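Local structure of putative enoyl-CoA hydratase (Streptomyces avermitilis, 3GKB) at residues D79-L84 against V92-A97; T35-L40 against Q96-L101; V53-F58 against N208-P213. The protein is a putative enoyl-CoA hydratase of the crotonase-like family that may add water to an enoyl-CoA double bond, its reaction and substrate not being established. All coordinates share one frame; numbering follows the deposited sequence.

From the N terminus, helix 34-48 supplies the first half of contact 2, and the chain then runs into strand 55-60, where contact 3 begins. Helix 78-87 follows and meets residues 92-97, so contact 1 closes a short loop. Helix 96-103 comes next and closes contact 2 back on residues 35-40; contacts 1 and 2 share Gln96 and Ala97 and touch through Met37. Contact 3 closes last, at residues 208-213. Contact 1 is therefore nested inside contact 3, whereas contacts 2 and 3 cross. The first two join helices 34-48 and 78-87 to helix 96-103 and the turn leading into it; the third, centred about 21 Å from the centre of contact 2, ties the sheet to helix 195-210.

Contact 1: residues D79-L84 against V92-A97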
ATOM      1  N   ASP B  79     -28.286  13.076  25.872  1.00 31.46           N
ATOM      2  CA  ASP B  79     -29.548  13.016  25.136  1.00 32.03           C
ATOM      3  C   ASP B  79     -29.381  13.322  23.632  1.00 30.96           C
ATOM      4  O   ASP B  79     -29.967  12.638  22.803  1.00 29.76           O
ATOM      5  CB  ASP B  79     -30.606  13.952  25.739  1.00 32.52           C
ATOM      6  CG  ASP B  79     -30.179  15.414  25.740  1.00 36.34           C
ATOM      7  OD1 ASP B  79     -28.965  15.682  25.854  1.00 39.76           O
ATOM      8  OD2 ASP B  79     -31.070  16.298  25.642  1.00 42.47           O
ATOM      9  N   ALA B  80     -28.597  14.338  23.284  1.00 30.15           N
ATOM     10  CA  ALA B  80     -28.357  14.637  21.859  1.00 29.32           C
ATOM     11  C   ALA B  80     -27.602  13.468  21.239  1.00 28.60           C
ATOM     12  O   ALA B  80     -27.857  13.047  20.101  1.00 28.67           O
ATOM     13  CB  ALA B  80     -27.561  15.944  21.698  1.00 29.05           C
ATOM     14  N   LEU B  81     -26.669  12.926  22.003  1.00 28.45           N
ATOM     15  CA  LEU B  81     -25.865  11.826  21.526  1.00 28.51           C
ATOM     16  C   LEU B  81     -26.703  10.542  21.486  1.00 28.40           C
ATOM     17  O   LEU B  81     -26.610   9.777  20.536  1.00 28.39           O
ATOM     18  CB  LEU B  81     -24.603  11.677  22.406  1.00 28.88           C
ATOM     19  CG  LEU B  81     -23.354  11.013  21.832  1.00 29.09           C
ATOM     20  CD1 LEU B  81     -22.893  11.663  20.541  1.00 29.50           C
ATOM     21  CD2 LEU B  81     -22.245  11.036  22.879  1.00 28.84           C
ATOM     22  N   GLN B  82     -27.547  10.314  22.497  1.00 28.76           N
ATOM     23  CA  GLN B  82     -28.435   9.141  22.491  1.00 28.71           C
ATOM     24  C   GLN B  82     -29.358   9.098  21.248  1.00 28.47           C
ATOM     25  O   GLN B  82     -29.606   8.028  20.700  1.00 28.71           O
ATOM     26  CB  GLN B  82     -29.265   9.062  23.783  1.00 29.06           C
ATOM     27  N   GLU B  83     -29.836  10.252  20.801  1.00 28.78           N
ATOM     28  CA  GLU B  83     -30.704  10.335  19.624  1.00 28.87           C
ATOM     29  C   GLU B  83     -29.971   9.959  18.329  1.00 29.57           C
ATOM     30  O   GLU B  83     -30.525   9.251  17.480  1.00 29.85           O
ATOM     31  CB  GLU B  83     -31.305  11.744  19.513  1.00 29.48           C
ATOM     32  N   LEU B  84     -28.731  10.432  18.185  1.00 29.10           N
ATOM     33  CA  LEU B  84     -27.857  10.047  17.067  1.00 29.50           C
ATOM     34  C   LEU B  84     -27.537   8.557  17.123  1.00 30.14           C
ATOM     35  O   LEU B  84     -27.586   7.887  16.110  1.00 30.61           O
ATOM     36  CB  LEU B  84     -26.536  10.840  17.100  1.00 28.73           C
ATOM     37  CG  LEU B  84     -26.632  12.311  16.677  1.00 28.86           C
ATOM     38  CD1 LEU B  84     -25.402  13.115  17.082  1.00 28.04           C
ATOM     39  CD2 LEU B  84     -26.852  12.404  15.169  1.00 27.52           C
ATOM     40  N   VAL B  92     -22.347  -0.500  14.033  1.00 21.46           N
ATOM     41  CA  VAL B  92     -21.595   0.723  13.804  1.00 20.29           C
ATOM     42  C   VAL B  92     -21.964   1.683  14.947  1.00 19.27           C
ATOM     43  O   VAL B  92     -23.147   1.935  15.202  1.00 19.39           O
ATOM     44  CB  VAL B  92     -21.962   1.345  12.418  1.00 20.44           C
ATOM     45  CG1 VAL B  92     -21.425   2.778  12.265  1.00 19.33           C
ATOM     46  CG2 VAL B  92     -21.560   0.414  11.273  1.00 19.72           C
ATOM     47  N   ASN B  93     -20.958   2.187  15.660  1.00 17.93           N
ATOM     48  CA  ASN B  93     -21.224   3.149  16.731  1.00 16.86           C
ATOM     49  C   ASN B  93     -21.522   4.543  16.199  1.00 16.51           C
ATOM     50  O   ASN B  93     -21.367   4.813  14.987  1.00 15.53           O
ATOM     51  CB  ASN B  93     -20.139   3.117  17.805  1.00 16.53           C
ATOM     52  CG  ASN B  93     -18.864   3.849  17.394  1.00 16.98           C
ATOM     53  OD1 ASN B  93     -18.910   4.863  16.715  1.00 16.30           O
ATOM     54  ND2 ASN B  93     -17.729   3.363  17.877  1.00 17.67           N
ATOM     55  N   VAL B  94     -21.947   5.414  17.108  1.00 16.54           N
ATOM     56  CA  VAL B  94     -22.438   6.760  16.759  1.00 17.35           C
ATOM     57  C   VAL B  94     -21.387   7.614  16.017  1.00 17.30           C
ATOM     58  O   VAL B  94     -21.714   8.399  15.146  1.00 15.89           O
ATOM     59  CB  VAL B  94     -23.011   7.496  18.021  1.00 17.97           C
ATOM     60  CG1 VAL B  94     -21.897   7.970  18.955  1.00 18.99           C
ATOM     61  CG2 VAL B  94     -23.884   8.656  17.606  1.00 20.65           C
ATOM     62  N   PHE B  95     -20.105   7.417  16.352  1.00 17.45           N
ATOM     63  CA  PHE B  95     -19.026   8.125  15.700  1.00 17.00           C
ATOM     64  C   PHE B  95     -18.628   7.524  14.363  1.00 16.55           C
ATOM     65  O   PHE B  95     -18.397   8.255  13.379  1.00 16.48           O
ATOM     66  CB  PHE B  95     -17.859   8.213  16.663  1.00 18.01           C
ATOM     67  CG  PHE B  95     -18.216   8.957  17.908  1.00 18.62           C
ATOM     68  CD1 PHE B  95     -18.464  10.329  17.840  1.00 19.42           C
ATOM     69  CD2 PHE B  95     -18.404   8.299  19.108  1.00 20.28           C
ATOM     70  CE1 PHE B  95     -18.843  11.038  18.969  1.00 19.52           C
ATOM     71  CE2 PHE B  95     -18.792   9.012  20.249  1.00 21.31           C
ATOM     72  CZ  PHE B  95     -19.004  10.380  20.173  1.00 19.31           C
ATOM     73  N   GLN B  96     -18.527   6.197  14.328  1.00 15.59           N
ATOM     74  CA  GLN B  96     -18.295   5.470  13.084  1.00 14.96           C
ATOM     75  C   GLN B  96     -19.386   5.765  12.062  1.00 15.96           C
ATOM     76  O   GLN B  96     -19.127   5.736  10.873  1.00 15.38           O
ATOM     77  CB  GLN B  96     -18.218   3.968  13.352  1.00 14.77           C
ATOM     78  CG  GLN B  96     -17.028   3.563  14.235  1.00 14.42           C
ATOM     79  CD  GLN B  96     -17.105   2.121  14.725  1.00 15.90           C
ATOM     80  OE1 GLN B  96     -18.198   1.521  14.776  1.00 16.14           O
ATOM     81  NE2 GLN B  96     -15.952   1.558  15.115  1.00 14.66           N
ATOM     82  N   ALA B  97     -20.596   6.105  12.523  1.00 15.28           N
ATOM     83  CA  ALA B  97     -21.707   6.367  11.602  1.00 16.83           C
ATOM     84  C   ALA B  97     -21.427   7.510  10.624  1.00 17.31           C
ATOM     85  O   ALA B  97     -21.924   7.454   9.499  1.00 17.77           O
ATOM     86  CB  ALA B  97     -22.991   6.644  12.367  1.00 17.05           C
TER
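Val94 lays its two methyl groups against helix 78-87, one on each of two leucines. Its CG2 presses on Leu84 CB at 3.5 Å, slightly tighter than ordinary van der Waals contact, while its CG1 meets Leu81 CD1 at 4.1 Å with the two side chains at about a right angle. This division follows from the first torsion: with chi1 at 74°, CG1 sits in the crowded position between backbone N and carbonyl carbon, and CG2 lies anti to the N. The same CG1 also covers one face of the Phe95 ring, 3.4 Å above the ring plane and offset toward the rim. Leu81 CD1 completes the group by reaching Phe95 CZ at 4.1 Å, approaching the ring obliquely. Leu81 thus reaches the turn with a methyl, whereas Leu84, a turn later, offers CB at close range and rests a methyl on Met37 of helix 34-48, which also touches Phe95.

The turn that carries Val94 and Phe95 is held by a polar frame. Asn93 OD1 accepts from Gln96 N at 2.8 Å in a nearly straight bond (174°) and more weakly from Phe95 N, and Gln96 OE1 returns a bond from Asn93 N at 3.0 Å. The amide nitrogens are used as well: Asn93 ND2 donates to Asn237 OD1 and Gly152 O, and Gln96 NE2 to Glu236 OE1 and Leu233 O. Reciprocal side-chain to backbone bonds between Asn93 and Gln96 make a capping box on the turn that leads into helix 96-103, with the turn's apolar residues packed onto the preceding helix.

Contact 2: residues T35-L40 against Q96-L101; sequences TMMREL and QAVGEL
Met37 and Leu40, one turn apart on helix 34-48, reach across to Val98 on helix 96-103, each using a different methyl of the valine. Met37 first runs extended through CG and SD, and a final turn at chi3 (72°) brings its CE to 4.2 Å from Val98 CG2. Leu40 sends CG out anti to its carbonyl carbon (chi1 -80°) and then extends to CD1, which lies more loosely, 4.4 Å from Val98 CG1. A valine fits between them because its two branches leave CB in different directions, one for each partner, while a flexible, unbranched methionine can span a wider gap. Leu101, a turn beyond Val98, settles its CD2 4.1 Å from the carbonyl oxygen Leu40 O, a packing contact with backbone only.

The axes of the two short helical segments run roughly parallel, 28° apart, and come no nearer than 10.6 Å, so the contact is made mostly by side-chain ends. Phe124 of helix 120-127 packs on both Leu40 and Val98. Arg38 touches Leu84 of helix 78-87, Glu100 faces Leu233 of helix 230-243, and Phe124 passes the packing on to strand 55-60 through its edge-to-face stack with Phe58.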
ATOM      1  N   THR B  35     -24.700  18.629  16.713  1.00 19.19           N
ATOM      2  CA  THR B  35     -25.451  19.333  15.696  1.00 19.40           C
ATOM      3  C   THR B  35     -24.876  19.078  14.307  1.00 18.85           C
ATOM      4  O   THR B  35     -25.616  18.752  13.389  1.00 17.64           O
ATOM      5  CB  THR B  35     -25.590  20.852  16.000  1.00 20.49           C
ATOM      6  OG1 THR B  35     -26.278  21.015  17.254  1.00 21.36           O
ATOM      7  CG2 THR B  35     -26.391  21.534  14.900  1.00 19.85           C
ATOM      8  N   MET B  36     -23.558  19.174  14.152  1.00 18.30           N
ATOM      9  CA  MET B  36     -22.961  18.881  12.838  1.00 18.35           C
ATOM     10  C   MET B  36     -23.218  17.435  12.396  1.00 17.75           C
ATOM     11  O   MET B  36     -23.492  17.187  11.222  1.00 18.14           O
ATOM     12  CB  MET B  36     -21.449  19.166  12.792  1.00 17.72           C
ATOM     13  CG  MET B  36     -20.842  19.042  11.365  1.00 18.50           C
ATOM     14  SD  MET B  36     -19.007  19.163  11.238  1.00 12.77           S
ATOM     15  CE  MET B  36     -18.777  20.945  11.571  1.00 18.22           C
ATOM     16  N   MET B  37     -23.099  16.499  13.322  1.00 17.22           N
ATOM     17  CA  MET B  37     -23.323  15.085  13.031  1.00 17.37           C
ATOM     18  C   MET B  37     -24.743  14.875  12.472  1.00 17.83           C
ATOM     19  O   MET B  37     -24.951  14.126  11.518  1.00 17.59           O
ATOM     20  CB  MET B  37     -23.092  14.244  14.298  1.00 17.49           C
ATOM     21  CG  MET B  37     -21.626  14.150  14.750  1.00 17.51           C
ATOM     22  SD  MET B  37     -21.254  13.418  16.368  1.00 11.76           S
ATOM     23  CE  MET B  37     -21.594  11.706  16.016  1.00 18.42           C
ATOM     24  N   ARG B  38     -25.717  15.560  13.070  1.00 18.28           N
ATOM     25  CA  ARG B  38     -27.103  15.441  12.623  1.00 19.46           C
ATOM     26  C   ARG B  38     -27.298  16.117  11.267  1.00 18.53           C
ATOM     27  O   ARG B  38     -27.978  15.565  10.390  1.00 19.32           O
ATOM     28  CB  ARG B  38     -28.035  16.032  13.702  1.00 19.93           C
ATOM     29  CG  ARG B  38     -29.489  16.019  13.383  1.00 26.70           C
ATOM     30  CD  ARG B  38     -30.286  16.296  14.671  1.00 31.84           C
ATOM     31  NE  ARG B  38     -30.173  17.681  15.136  1.00 37.38           N
ATOM     32  CZ  ARG B  38     -29.384  18.142  16.117  1.00 40.84           C
ATOM     33  NH1 ARG B  38     -28.561  17.348  16.811  1.00 43.21           N
ATOM     34  NH2 ARG B  38     -29.428  19.439  16.413  1.00 42.05           N
ATOM     35  N   GLU B  39     -26.681  17.284  11.081  1.00 18.73           N
ATOM     36  CA  GLU B  39     -26.839  18.039   9.840  1.00 19.46           C
ATOM     37  C   GLU B  39     -26.151  17.316   8.673  1.00 18.90           C
ATOM     38  O   GLU B  39     -26.677  17.309   7.563  1.00 17.52           O
ATOM     39  CB  GLU B  39     -26.337  19.487   9.973  1.00 19.82           C
ATOM     40  CG  GLU B  39     -27.206  20.352  10.880  1.00 21.43           C
ATOM     41  CD  GLU B  39     -26.774  21.799  10.943  1.00 25.45           C
ATOM     42  OE1 GLU B  39     -25.638  22.142  10.539  1.00 24.50           O
ATOM     43  OE2 GLU B  39     -27.586  22.617  11.435  1.00 25.72           O
ATOM     44  N   LEU B  40     -24.981  16.726   8.926  1.00 18.67           N
ATOM     45  CA  LEU B  40     -24.310  15.904   7.920  1.00 19.46           C
ATOM     46  C   LEU B  40     -25.198  14.733   7.472  1.00 19.29           C
ATOM     47  O   LEU B  40     -25.315  14.437   6.269  1.00 19.86           O
ATOM     48  CB  LEU B  40     -22.977  15.353   8.462  1.00 19.36           C
ATOM     49  CG  LEU B  40     -21.811  16.317   8.441  1.00 21.25           C
ATOM     50  CD1 LEU B  40     -20.705  15.812   9.366  1.00 23.13           C
ATOM     51  CD2 LEU B  40     -21.286  16.494   6.979  1.00 23.14           C
ATOM     52  N   GLN B  96     -18.527   6.197  14.328  1.00 15.59           N
ATOM     53  CA  GLN B  96     -18.295   5.470  13.084  1.00 14.96           C
ATOM     54  C   GLN B  96     -19.386   5.765  12.062  1.00 15.96           C
ATOM     55  O   GLN B  96     -19.127   5.736  10.873  1.00 15.38           O
ATOM     56  CB  GLN B  96     -18.218   3.968  13.352  1.00 14.77           C
ATOM     57  CG  GLN B  96     -17.028   3.563  14.235  1.00 14.42           C
ATOM     58  CD  GLN B  96     -17.105   2.121  14.725  1.00 15.90           C
ATOM     59  OE1 GLN B  96     -18.198   1.521  14.776  1.00 16.14           O
ATOM     60  NE2 GLN B  96     -15.952   1.558  15.115  1.00 14.66           N
ATOM     61  N   ALA B  97     -20.596   6.105  12.523  1.00 15.28           N
ATOM     62  CA  ALA B  97     -21.707   6.367  11.602  1.00 16.83           C
ATOM     63  C   ALA B  97     -21.427   7.510  10.624  1.00 17.31           C
ATOM     64  O   ALA B  97     -21.924   7.454   9.499  1.00 17.77           O
ATOM     65  CB  ALA B  97     -22.991   6.644  12.367  1.00 17.05           C
ATOM     66  N   VAL B  98     -20.605   8.494  11.012  1.00 17.85           N
ATOM     67  CA  VAL B  98     -20.233   9.605  10.112  1.00 17.89           C
ATOM     68  C   VAL B  98     -19.413   9.106   8.917  1.00 17.60           C
ATOM     69  O   VAL B  98     -19.807   9.246   7.743  1.00 15.74           O
ATOM     70  CB  VAL B  98     -19.402  10.692  10.862  1.00 17.97           C
ATOM     71  CG1 VAL B  98     -18.967  11.813   9.904  1.00 18.80           C
ATOM     72  CG2 VAL B  98     -20.160  11.195  12.085  1.00 21.24           C
ATOM     73  N   GLY B  99     -18.257   8.495   9.208  1.00 16.58           N
ATOM     74  CA  GLY B  99     -17.440   7.923   8.136  1.00 16.28           C
ATOM     75  C   GLY B  99     -18.164   6.842   7.335  1.00 16.22           C
ATOM     76  O   GLY B  99     -18.036   6.762   6.114  1.00 16.63           O
ATOM     77  N   GLU B 100     -18.964   6.026   8.000  1.00 16.27           N
ATOM     78  CA  GLU B 100     -19.694   4.987   7.291  1.00 17.03           C
ATOM     79  C   GLU B 100     -20.743   5.553   6.343  1.00 17.09           C
ATOM     80  O   GLU B 100     -20.943   5.017   5.262  1.00 17.38           O
ATOM     81  CB  GLU B 100     -20.271   3.950   8.270  1.00 17.57           C
ATOM     82  CG  GLU B 100     -19.154   3.115   8.927  1.00 18.25           C
ATOM     83  CD  GLU B 100     -18.268   2.430   7.902  1.00 18.47           C
ATOM     84  OE1 GLU B 100     -18.689   1.420   7.276  1.00 16.79           O
ATOM     85  OE2 GLU B 100     -17.139   2.929   7.698  1.00 18.05           O
ATOM     86  N   LEU B 101     -21.386   6.667   6.708  1.00 17.70           N
ATOM     87  CA  LEU B 101     -22.316   7.336   5.763  1.00 18.26           C
ATOM     88  C   LEU B 101     -21.547   7.813   4.513  1.00 17.66           C
ATOM     89  O   LEU B 101     -21.934   7.544   3.381  1.00 17.35           O
ATOM     90  CB  LEU B 101     -22.994   8.497   6.465  1.00 18.53           C
ATOM     91  CG  LEU B 101     -24.125   9.226   5.736  1.00 22.41           C
ATOM     92  CD1 LEU B 101     -25.272   8.284   5.442  1.00 23.69           C
ATOM     93  CD2 LEU B 101     -24.527  10.385   6.631  1.00 25.67           C
TER

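Contact 3: residues V53-F58 against N208-P213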
ATOM      1  N   VAL B  53     -27.446  15.157  -8.757  1.00 19.50           N
ATOM      2  CA  VAL B  53     -26.117  15.344  -8.154  1.00 17.92           C
ATOM      3  C   VAL B  53     -25.321  14.052  -8.280  1.00 16.54           C
ATOM      4  O   VAL B  53     -25.780  12.989  -7.881  1.00 16.08           O
ATOM      5  CB  VAL B  53     -26.216  15.775  -6.699  1.00 16.81           C
ATOM      6  CG1 VAL B  53     -24.793  15.877  -6.062  1.00 16.44           C
ATOM      7  CG2 VAL B  53     -26.922  17.148  -6.608  1.00 17.59           C
ATOM      8  N   ARG B  54     -24.138  14.171  -8.872  1.00 15.70           N
ATOM      9  CA  ARG B  54     -23.262  13.024  -9.128  1.00 15.89           C
ATOM     10  C   ARG B  54     -21.939  13.038  -8.334  1.00 15.46           C
ATOM     11  O   ARG B  54     -21.292  11.994  -8.179  1.00 15.78           O
ATOM     12  CB  ARG B  54     -23.023  12.908 -10.635  1.00 16.19           C
ATOM     13  CG  ARG B  54     -24.317  12.630 -11.425  1.00 18.00           C
ATOM     14  CD  ARG B  54     -24.081  12.515 -12.891  1.00 19.92           C
ATOM     15  NE  ARG B  54     -23.598  13.766 -13.480  1.00 22.80           N
ATOM     16  CZ  ARG B  54     -24.365  14.805 -13.814  1.00 25.84           C
ATOM     17  NH1 ARG B  54     -25.682  14.777 -13.605  1.00 27.53           N
ATOM     18  NH2 ARG B  54     -23.815  15.902 -14.336  1.00 25.86           N
ATOM     19  N   VAL B  55     -21.527  14.208  -7.870  1.00 14.78           N
ATOM     20  CA  VAL B  55     -20.255  14.395  -7.157  1.00 14.45           C
ATOM     21  C   VAL B  55     -20.546  15.284  -5.984  1.00 14.29           C
ATOM     22  O   VAL B  55     -21.345  16.238  -6.110  1.00 13.02           O
ATOM     23  CB  VAL B  55     -19.161  15.043  -8.067  1.00 15.27           C
ATOM     24  CG1 VAL B  55     -17.870  15.307  -7.281  1.00 15.30           C
ATOM     25  CG2 VAL B  55     -18.897  14.141  -9.312  1.00 16.38           C
ATOM     26  N   ILE B  56     -19.896  15.007  -4.846  1.00 13.99           N
ATOM     27  CA  ILE B  56     -19.969  15.894  -3.663  1.00 14.97           C
ATOM     28  C   ILE B  56     -18.536  16.279  -3.269  1.00 15.28           C
ATOM     29  O   ILE B  56     -17.660  15.409  -3.177  1.00 16.14           O
ATOM     30  CB  ILE B  56     -20.626  15.180  -2.461  1.00 14.83           C
ATOM     31  CG1 ILE B  56     -22.082  14.814  -2.789  1.00 16.80           C
ATOM     32  CG2 ILE B  56     -20.506  16.050  -1.193  1.00 16.95           C
ATOM     33  CD1 ILE B  56     -22.717  13.786  -1.829  1.00 14.18           C
ATOM     34  N   VAL B  57     -18.285  17.576  -3.095  1.00 14.71           N
ATOM     35  CA  VAL B  57     -16.972  18.057  -2.668  1.00 13.83           C
ATOM     36  C   VAL B  57     -17.114  18.714  -1.293  1.00 14.23           C
ATOM     37  O   VAL B  57     -17.904  19.654  -1.118  1.00 14.15           O
ATOM     38  CB  VAL B  57     -16.355  19.093  -3.611  1.00 13.98           C
ATOM     39  CG1 VAL B  57     -14.933  19.490  -3.088  1.00 13.09           C
ATOM     40  CG2 VAL B  57     -16.252  18.577  -5.055  1.00 14.88           C
ATOM     41  N   PHE B  58     -16.349  18.218  -0.335  1.00 13.89           N
ATOM     42  CA  PHE B  58     -16.312  18.775   1.007  1.00 13.89           C
ATOM     43  C   PHE B  58     -15.130  19.704   1.138  1.00 13.81           C
ATOM     44  O   PHE B  58     -14.003  19.335   0.788  1.00 14.84           O
ATOM     45  CB  PHE B  58     -16.140  17.664   2.041  1.00 13.83           C
ATOM     46  CG  PHE B  58     -17.223  16.636   2.049  1.00 14.61           C
ATOM     47  CD1 PHE B  58     -18.368  16.814   2.792  1.00 18.58           C
ATOM     48  CD2 PHE B  58     -17.082  15.460   1.352  1.00 17.82           C
ATOM     49  CE1 PHE B  58     -19.356  15.824   2.833  1.00 17.70           C
ATOM     50  CE2 PHE B  58     -18.074  14.500   1.382  1.00 19.62           C
ATOM     51  CZ  PHE B  58     -19.216  14.703   2.129  1.00 18.74           C
ATOM     52  N   ASN B 208     -14.995  17.175 -14.198  1.00 16.61           N
ATOM     53  CA  ASN B 208     -14.700  16.095 -15.160  1.00 17.44           C
ATOM     54  C   ASN B 208     -15.421  14.791 -14.826  1.00 17.64           C
ATOM     55  O   ASN B 208     -15.923  14.113 -15.724  1.00 17.56           O
ATOM     56  CB  ASN B 208     -13.186  15.850 -15.282  1.00 17.33           C
ATOM     57  CG  ASN B 208     -12.478  16.893 -16.138  1.00 19.80           C
ATOM     58  OD1 ASN B 208     -13.100  17.821 -16.632  1.00 21.01           O
ATOM     59  ND2 ASN B 208     -11.162  16.738 -16.310  1.00 20.08           N
ATOM     60  N   ILE B 209     -15.499  14.458 -13.536  1.00 16.26           N
ATOM     61  CA  ILE B 209     -16.244  13.303 -13.109  1.00 15.47           C
ATOM     62  C   ILE B 209     -17.739  13.510 -13.311  1.00 14.98           C
ATOM     63  O   ILE B 209     -18.427  12.598 -13.785  1.00 15.27           O
ATOM     64  CB  ILE B 209     -15.889  12.865 -11.655  1.00 15.55           C
ATOM     65  CG1 ILE B 209     -14.409  12.428 -11.594  1.00 15.17           C
ATOM     66  CG2 ILE B 209     -16.840  11.748 -11.181  1.00 13.03           C
ATOM     67  CD1 ILE B 209     -13.858  12.115 -10.178  1.00 13.88           C
ATOM     68  N   ALA B 210     -18.250  14.692 -12.963  1.00 15.40           N
ATOM     69  CA  ALA B 210     -19.686  14.970 -13.155  1.00 15.41           C
ATOM     70  C   ALA B 210     -20.076  14.972 -14.647  1.00 16.53           C
ATOM     71  O   ALA B 210     -21.207  14.654 -14.983  1.00 17.55           O
ATOM     72  CB  ALA B 210     -20.079  16.295 -12.496  1.00 16.00           C
ATOM     73  N   ALA B 211     -19.138  15.295 -15.529  1.00 17.40           N
ATOM     74  CA  ALA B 211     -19.409  15.300 -16.984  1.00 18.25           C
ATOM     75  C   ALA B 211     -19.447  13.931 -17.618  1.00 18.51           C
ATOM     76  O   ALA B 211     -19.853  13.825 -18.751  1.00 18.61           O
ATOM     77  CB  ALA B 211     -18.413  16.147 -17.702  1.00 19.26           C
ATOM     78  N   LEU B 212     -19.017  12.886 -16.907  1.00 17.30           N
ATOM     79  CA  LEU B 212     -19.016  11.532 -17.457  1.00 17.23           C
ATOM     80  C   LEU B 212     -20.425  11.105 -17.836  1.00 17.82           C
ATOM     81  O   LEU B 212     -21.396  11.530 -17.204  1.00 18.14           O
ATOM     82  CB  LEU B 212     -18.398  10.521 -16.463  1.00 16.46           C
ATOM     83  CG  LEU B 212     -16.897  10.710 -16.182  1.00 16.82           C
ATOM     84  CD1 LEU B 212     -16.489   9.774 -15.060  1.00 15.98           C
ATOM     85  CD2 LEU B 212     -16.025  10.522 -17.449  1.00 16.17           C
ATOM     86  N   PRO B 213     -20.543  10.229 -18.856  1.00 18.78           N
ATOM     87  CA  PRO B 213     -21.843   9.785 -19.308  1.00 19.62           C
ATOM     88  C   PRO B 213     -22.626   9.146 -18.197  1.00 19.85           C
ATOM     89  O   PRO B 213     -22.033   8.556 -17.299  1.00 19.59           O
ATOM     90  CB  PRO B 213     -21.484   8.739 -20.370  1.00 19.29           C
ATOM     91  CG  PRO B 213     -20.279   9.228 -20.926  1.00 19.62           C
ATOM     92  CD  PRO B 213     -19.492   9.807 -19.789  1.00 19.07           C
TER
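Arg54 grips a single backbone oxygen, Ala210 O, with two nitrogens of its guanidinium. The bonds from Arg54 NE to Ala210 O and from Arg54 NH2 to Ala210 O are both 3.0 Å long, and both bend to about 140° because one acceptor is shared. The oxygen lies near the guanidinium plane, at its edge; NE meets a lone pair in the carbonyl plane, whereas NH2 comes from above that plane. The arginine chain leaves extended and bends at chi3 (-64°), which turns this NE side to the carbonyl. Beside it, Val55 CG2 fills the inner part of the contact, 3.7 Å from Ile209 CG2 and 4.0 Å from Ala210 CB. The small side chain of alanine is consistent with the close approach here, 5.7 Å between Arg54 CA and Ala210 CA.

Further out, backbone bonds to Gly18, just before strand 19-24, and to Val108, at the start of strand 108-113, hold the base of Arg54 just ahead of strand 55-60, and Ile209 and Leu212 rest on Leu173 of the second subunit. A leucine here has no N-H to offer Ala210 O, and this part of the chain would probably be less firmly tied to the sheet. The aligned carbonyls toward the C-terminal end of a helix probably add to the partial negative charge on Ala210 O, so the delocalised positive charge of a guanidinium is likely to be a well-matched partner near the C-terminal part of helix 195-210.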